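Local coordinates for protein L-iditol 2-dehydrogenase (Clostridium scindens, PDB 4OH1) that probably oxidises L-iditol and related polyols with NAD+, as a zinc-binding member of the zinc-containing alcohol dehydrogenase family, at residues Ile320-Thr328 with Lys341-Glu351. Residues are numbered along the deposited sequence; the frame is centred on the assembly and turned at random.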
# COMPACT_ATOMS: atom_id res chain seq x y z
N ILE A 320 -17.08 26.99 -6.36
CA ILE A 320 -17.42 25.86 -7.17
C ILE A 320 -18.88 25.91 -7.54
O ILE A 320 -19.23 25.83 -8.73
CB ILE A 320 -17.10 24.58 -6.41
CG1 ILE A 320 -15.57 24.50 -6.15
CG2 ILE A 320 -17.58 23.36 -7.19
CD1 ILE A 320 -15.09 23.23 -5.43
N ILE A 321 -19.75 26.05 -6.53
CA ILE A 321 -21.16 26.23 -6.79
C ILE A 321 -21.33 27.63 -7.26
O ILE A 321 -21.20 28.53 -6.49
CB ILE A 321 -22.03 26.03 -5.58
CG1 ILE A 321 -21.88 24.61 -5.08
CG2 ILE A 321 -23.48 26.27 -6.01
CD1 ILE A 321 -22.38 24.38 -3.63
N GLN A 322 -21.61 27.80 -8.53
CA GLN A 322 -21.66 29.15 -9.08
C GLN A 322 -23.05 29.60 -9.39
O GLN A 322 -23.23 30.74 -9.69
CB GLN A 322 -20.85 29.24 -10.36
CG GLN A 322 -19.45 28.75 -10.16
CD GLN A 322 -18.52 29.20 -11.22
OE1 GLN A 322 -18.41 28.58 -12.30
NE2 GLN A 322 -17.77 30.24 -10.92
N LYS A 323 -24.04 28.72 -9.32
CA LYS A 323 -25.43 29.13 -9.56
C LYS A 323 -26.34 28.33 -8.69
O LYS A 323 -26.16 27.13 -8.58
CB LYS A 323 -25.85 28.78 -10.99
CG LYS A 323 -25.42 29.74 -12.01
CD LYS A 323 -26.36 30.91 -12.04
CE LYS A 323 -25.86 31.93 -13.03
NZ LYS A 323 -26.89 32.98 -13.02
N GLU A 324 -27.36 28.98 -8.14
CA GLU A 324 -28.43 28.31 -7.43
C GLU A 324 -29.73 28.77 -8.04
O GLU A 324 -29.92 29.96 -8.22
CB GLU A 324 -28.40 28.71 -5.96
CG GLU A 324 -29.65 28.26 -5.16
CD GLU A 324 -29.58 28.64 -3.66
OE1 GLU A 324 -28.49 29.08 -3.24
OE2 GLU A 324 -30.59 28.51 -2.93
N HIS A 325 -30.62 27.84 -8.36
CA HIS A 325 -31.97 28.15 -8.79
C HIS A 325 -33.00 27.39 -7.94
O HIS A 325 -32.66 26.41 -7.31
CB HIS A 325 -32.17 27.73 -10.23
CG HIS A 325 -31.34 28.48 -11.22
ND1 HIS A 325 -31.69 29.72 -11.70
CD2 HIS A 325 -30.18 28.16 -11.84
CE1 HIS A 325 -30.80 30.12 -12.58
NE2 HIS A 325 -29.87 29.19 -12.68
N THR A 326 -34.25 27.85 -7.96
CA THR A 326 -35.36 27.14 -7.33
C THR A 326 -35.87 26.08 -8.27
O THR A 326 -35.73 26.19 -9.50
CB THR A 326 -36.50 28.08 -7.04
OG1 THR A 326 -36.90 28.69 -8.27
CG2 THR A 326 -36.08 29.19 -6.06
N LEU A 327 -36.45 25.01 -7.71
CA LEU A 327 -37.09 24.02 -8.56
C LEU A 327 -38.08 24.69 -9.50
O LEU A 327 -38.19 24.34 -10.65
CB LEU A 327 -37.74 22.94 -7.73
CG LEU A 327 -38.47 21.86 -8.50
CD1 LEU A 327 -37.60 21.29 -9.64
CD2 LEU A 327 -38.92 20.72 -7.55
N THR A 328 -38.80 25.68 -9.01
CA THR A 328 -39.76 26.38 -9.85
C THR A 328 -39.09 26.88 -11.11
O THR A 328 -39.68 26.84 -12.18
CB THR A 328 -40.38 27.56 -9.09
OG1 THR A 328 -40.99 27.07 -7.90
CG2 THR A 328 -41.43 28.25 -9.89
N LYS A 341 -21.06 27.19 -19.03
CA LYS A 341 -20.25 28.23 -18.41
C LYS A 341 -19.86 27.94 -16.97
O LYS A 341 -18.86 28.49 -16.53
CB LYS A 341 -20.97 29.58 -18.45
CG LYS A 341 -21.43 29.99 -19.86
CD LYS A 341 -21.94 31.43 -19.93
CE LYS A 341 -20.76 32.38 -19.82
NZ LYS A 341 -21.13 33.75 -20.16
N TYR A 342 -20.63 27.12 -16.24
CA TYR A 342 -20.57 27.11 -14.75
C TYR A 342 -19.98 25.83 -14.23
O TYR A 342 -20.17 24.76 -14.83
CB TYR A 342 -21.95 27.35 -14.12
CG TYR A 342 -22.56 28.61 -14.63
CD1 TYR A 342 -22.13 29.84 -14.17
CD2 TYR A 342 -23.53 28.58 -15.63
CE1 TYR A 342 -22.68 31.02 -14.64
CE2 TYR A 342 -24.09 29.76 -16.13
CZ TYR A 342 -23.65 30.97 -15.64
OH TYR A 342 -24.17 32.13 -16.13
N ALA A 343 -19.28 25.92 -13.08
CA ALA A 343 -18.66 24.73 -12.55
C ALA A 343 -19.72 23.77 -12.00
O ALA A 343 -19.76 22.62 -12.38
CB ALA A 343 -17.60 25.09 -11.50
N LYS A 344 -20.55 24.24 -11.07
CA LYS A 344 -21.65 23.45 -10.52
C LYS A 344 -22.87 24.35 -10.32
O LYS A 344 -22.75 25.51 -9.89
CB LYS A 344 -21.32 22.80 -9.15
CG LYS A 344 -20.41 21.58 -9.19
CD LYS A 344 -20.95 20.42 -9.99
CE LYS A 344 -21.70 19.44 -9.15
NZ LYS A 344 -22.00 18.20 -9.94
N ILE A 345 -24.03 23.77 -10.63
CA ILE A 345 -25.32 24.40 -10.44
C ILE A 345 -26.15 23.60 -9.45
O ILE A 345 -26.23 22.37 -9.55
CB ILE A 345 -26.08 24.45 -11.74
CG1 ILE A 345 -25.29 25.24 -12.79
CG2 ILE A 345 -27.45 25.11 -11.55
CD1 ILE A 345 -25.65 24.86 -14.25
N VAL A 346 -26.76 24.30 -8.47
CA VAL A 346 -27.67 23.63 -7.55
C VAL A 346 -29.08 24.16 -7.67
O VAL A 346 -29.30 25.35 -7.92
CB VAL A 346 -27.26 23.70 -6.04
CG1 VAL A 346 -26.00 22.98 -5.85
CG2 VAL A 346 -27.11 25.15 -5.55
N ILE A 347 -30.01 23.26 -7.42
CA ILE A 347 -31.41 23.58 -7.39
C ILE A 347 -31.99 23.43 -6.00
O ILE A 347 -31.87 22.39 -5.40
CB ILE A 347 -32.18 22.68 -8.33
CG1 ILE A 347 -31.68 22.88 -9.75
CG2 ILE A 347 -33.69 23.01 -8.25
CD1 ILE A 347 -32.34 22.00 -10.78
N LYS A 348 -32.67 24.45 -5.52
CA LYS A 348 -33.31 24.35 -4.23
C LYS A 348 -34.71 23.79 -4.42
O LYS A 348 -35.56 24.44 -4.98
CB LYS A 348 -33.37 25.69 -3.55
CG LYS A 348 -33.76 25.55 -2.10
CD LYS A 348 -33.47 26.83 -1.36
CE LYS A 348 -33.51 26.57 0.12
NZ LYS A 348 -34.91 26.50 0.56
N MSE A 349 -34.92 22.58 -3.91
CA MSE A 349 -36.05 21.75 -4.28
C MSE A 349 -37.38 21.98 -3.56
O MSE A 349 -38.43 21.55 -4.04
CB MSE A 349 -35.67 20.29 -4.10
CG MSE A 349 -34.55 19.84 -5.03
SE MSE A 349 -34.94 19.85 -6.96
CE MSE A 349 -36.23 18.39 -6.84
N ASP A 350 -37.34 22.69 -2.44
CA ASP A 350 -38.54 23.08 -1.72
C ASP A 350 -38.95 24.51 -2.07
O ASP A 350 -39.66 25.15 -1.31
CB ASP A 350 -38.34 22.91 -0.20
CG ASP A 350 -37.18 23.73 0.34
OD1 ASP A 350 -36.58 24.52 -0.42
OD2 ASP A 350 -36.82 23.56 1.52
N GLU A 351 -38.49 25.05 -3.20
CA GLU A 351 -38.98 26.35 -3.65
C GLU A 351 -39.27 26.35 -5.15
O GLU A 351 -39.06 25.35 -5.81
CB GLU A 351 -37.98 27.45 -3.34
CG GLU A 351 -37.90 27.79 -1.89
CD GLU A 351 -36.83 28.82 -1.61
OE1 GLU A 351 -36.63 29.71 -2.46
OE2 GLU A 351 -36.14 28.70 -0.58
OXT GLU A 351 -39.74 27.33 -5.75
O HOH W 1 -16.97 28.05 -14.53
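With CG of K323 anti to its carbonyl carbon, chi1 (-81°) sets that atom over the face of Y342, and the bend at chi2 (-81°) carries the chain on toward the hydroxyl. K323 CG stands 3.9 Å from the centroid of the Y342 ring, 9° off the normal, a CH-pi contact; K323 CE lies 3.5 Å from Y342 OH. Q322, by contrast, extends beyond CG, and A343 N donates a hydrogen bond to Q322 OE1 at 2.9 Å, lying in the plane of the Q322 amide on a lone pair of OE1; a water donating to both Q322 OE1 and K341 O adds a second link. Strands 321-326 and 344-348 form a parallel ladder that holds I321 opposite K344 but K323 opposite I345, the one-residue shift that defines a beta bulge. Beyond it, the hydrogen bonds V346 N to K323 O and H325 N to V346 O, both 2.9 Å, continue the pairing. On one face CG2 of I321 meets CG2 of V346 at 3.8 Å. At the far end T328 N donates to O of the C-terminal E351 (3.2 Å), whose side chain shares the K348 ammonium with D350. Helix 330-338 completes a beta-alpha-beta unit, its D336 hydrogen-bonded to H325 NE2, while strand 344-348 also pairs antiparallel with strand 35-44, and K344 NZ forms a salt bridge with E75, a zinc ligand.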